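Local coordinates for protein WbmS, polysaccharide deacetylase involved in O-antigen biosynthesis (Bordetella bronchiseptica, PDB 3HFT) that probably removes acetyl groups from a polysaccharide as a zinc-binding deacetylase during O-antigen biosynthesis, at residues A[35-39]-A[196-202]. Numbering follows the deposited sequence.
Sequences WRGRI and WYQPDGI
Two beta turns meet where the loops leading into the neighbouring parallel strands 39-44 and 203-207 come together: a type II turn from Trp35 to Arg38 and a type I turn from Gln198 to Gly201. Gly37, at the third position of the type II turn with a positive phi of 75°, lies against the backbone of the other turn, its CA 4.0 Å from the CA of Pro199. Both of its peptide groups are used. Gly37 N donates to Gly201 O at 2.8 Å, nearly straight at 157°, with the donor tilted from the carbonyl plane. Gly37 O accepts a short hydrogen bond from the Tyr197 hydroxyl on a lone pair, in the carbonyl plane, with OH 2.5 Å away. Tyr197 has CG anti to its backbone N (chi1 -176°), beside the carbonyl carbon, and the ring reaches across to 35-39, with Gly37 O in the ring plane at its edge. Gly37 CA also makes a weak CA-H...O contact with Gln198 O at 3.5 Å. Outside this pairing, the extended Arg36 chain lies over Asp200: Asp200 O sits over one face of the guanidinium, 3.2 Å from NH1, at an angle too poor for a hydrogen bond, while NH2 approaches Asp200 CB, not the carboxylate. Asp200 O is instead bonded by Gln161, whose OE1 also takes Trp35 NE1. Apolar contacts border the turns: Trp35 CD1 meets Ile202 CB at 3.8 Å, and Ile39 CD1 reaches the edge of Trp196 at CH2, 4.1 Å away. At the end of the first turn, Arg38 hydrogen-bonds through its backbone with Asn203, as the loops enter adjacent strands at their N-terminal ends, away from the zinc ligand Asp46 that follows strand 39-44, consistent with the distorted beta/alpha barrel of polysaccharide deacetylases.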
# COMPACT_ATOMS: atom_id res chain seq x y z
N TRP A 35 14.68 -9.07 12.09
CA TRP A 35 13.39 -8.39 12.28
C TRP A 35 12.35 -9.12 13.10
O TRP A 35 11.45 -8.49 13.66
CB TRP A 35 12.73 -8.08 10.94
CG TRP A 35 12.06 -9.28 10.22
CD1 TRP A 35 10.83 -9.89 10.53
CD2 TRP A 35 12.55 -9.94 9.08
NE1 TRP A 35 10.57 -10.89 9.64
CE2 TRP A 35 11.60 -10.96 8.74
CE3 TRP A 35 13.67 -9.78 8.28
CZ2 TRP A 35 11.77 -11.79 7.65
CZ3 TRP A 35 13.84 -10.61 7.19
CH2 TRP A 35 12.90 -11.62 6.87
N ARG A 36 12.41 -10.44 13.14
CA ARG A 36 11.35 -11.22 13.74
C ARG A 36 11.23 -10.97 15.21
O ARG A 36 12.19 -11.15 15.97
CB ARG A 36 11.58 -12.69 13.46
CG ARG A 36 10.37 -13.53 13.53
CD ARG A 36 10.73 -14.94 13.10
NE ARG A 36 9.76 -15.89 13.61
CZ ARG A 36 8.75 -16.38 12.92
NH1 ARG A 36 8.55 -16.02 11.64
NH2 ARG A 36 7.92 -17.25 13.51
N GLY A 37 10.06 -10.52 15.62
CA GLY A 37 9.83 -10.18 17.03
C GLY A 37 10.44 -8.87 17.51
O GLY A 37 10.32 -8.53 18.69
N ARG A 38 11.07 -8.12 16.62
CA ARG A 38 11.72 -6.90 17.01
C ARG A 38 10.78 -5.74 16.81
O ARG A 38 9.78 -5.85 16.09
CB ARG A 38 13.01 -6.70 16.20
CG ARG A 38 13.98 -7.86 16.36
CD ARG A 38 15.26 -7.59 15.64
NE ARG A 38 16.20 -6.85 16.46
CZ ARG A 38 17.34 -6.28 16.01
NH1 ARG A 38 17.70 -6.35 14.72
NH2 ARG A 38 18.12 -5.64 16.89
N ILE A 39 11.13 -4.64 17.46
CA ILE A 39 10.33 -3.42 17.45
C ILE A 39 11.13 -2.33 16.74
O ILE A 39 12.32 -2.12 17.03
CB ILE A 39 9.98 -2.98 18.86
CG1 ILE A 39 9.18 -4.10 19.59
CG2 ILE A 39 9.23 -1.66 18.81
CD1 ILE A 39 9.03 -3.91 21.10
N TRP A 196 -0.57 -5.23 20.20
CA TRP A 196 -0.20 -5.22 18.80
C TRP A 196 0.99 -6.12 18.46
O TRP A 196 1.26 -6.37 17.27
CB TRP A 196 0.16 -3.75 18.42
CG TRP A 196 1.02 -3.12 19.45
CD1 TRP A 196 0.60 -2.37 20.49
CD2 TRP A 196 2.43 -3.26 19.58
NE1 TRP A 196 1.68 -2.02 21.28
CE2 TRP A 196 2.82 -2.54 20.73
CE3 TRP A 196 3.42 -3.92 18.85
CZ2 TRP A 196 4.14 -2.50 21.19
CZ3 TRP A 196 4.72 -3.87 19.29
CH2 TRP A 196 5.08 -3.15 20.44
N TYR A 197 1.69 -6.60 19.50
CA TYR A 197 2.97 -7.28 19.34
C TYR A 197 2.89 -8.63 18.67
O TYR A 197 2.10 -9.49 19.07
CB TYR A 197 3.68 -7.42 20.72
CG TYR A 197 5.05 -8.04 20.61
CD1 TYR A 197 6.10 -7.36 19.98
CD2 TYR A 197 5.30 -9.31 21.11
CE1 TYR A 197 7.39 -7.94 19.87
CE2 TYR A 197 6.58 -9.90 21.02
CZ TYR A 197 7.61 -9.21 20.39
OH TYR A 197 8.84 -9.81 20.29
N GLN A 198 3.75 -8.83 17.68
CA GLN A 198 3.91 -10.08 16.99
C GLN A 198 5.30 -10.67 17.30
O GLN A 198 6.34 -10.18 16.80
CB GLN A 198 3.78 -9.85 15.48
CG GLN A 198 2.54 -9.04 15.08
CD GLN A 198 2.28 -9.05 13.60
OE1 GLN A 198 3.11 -9.51 12.79
NE2 GLN A 198 1.09 -8.56 13.21
N PRO A 199 5.35 -11.71 18.14
CA PRO A 199 6.67 -12.31 18.40
C PRO A 199 7.22 -12.95 17.16
O PRO A 199 8.43 -13.20 17.05
CB PRO A 199 6.37 -13.38 19.44
CG PRO A 199 4.94 -13.57 19.44
CD PRO A 199 4.27 -12.41 18.85
N ASP A 200 6.31 -13.23 16.22
CA ASP A 200 6.60 -13.95 14.99
C ASP A 200 6.58 -13.08 13.73
O ASP A 200 6.66 -13.60 12.62
CB ASP A 200 5.59 -15.10 14.78
CG ASP A 200 4.12 -14.68 14.98
OD1 ASP A 200 3.81 -13.55 15.39
OD2 ASP A 200 3.26 -15.55 14.76
N GLY A 201 6.51 -11.77 13.90
CA GLY A 201 6.48 -10.86 12.76
C GLY A 201 7.31 -9.64 13.04
O GLY A 201 7.98 -9.55 14.08
N ILE A 202 7.30 -8.71 12.09
CA ILE A 202 7.95 -7.43 12.25
C ILE A 202 7.00 -6.43 12.88
O ILE A 202 5.83 -6.37 12.52
CB ILE A 202 8.51 -6.92 10.88
CG1 ILE A 202 9.50 -5.78 11.14
CG2 ILE A 202 7.38 -6.53 9.91
CD1 ILE A 202 10.14 -5.28 9.88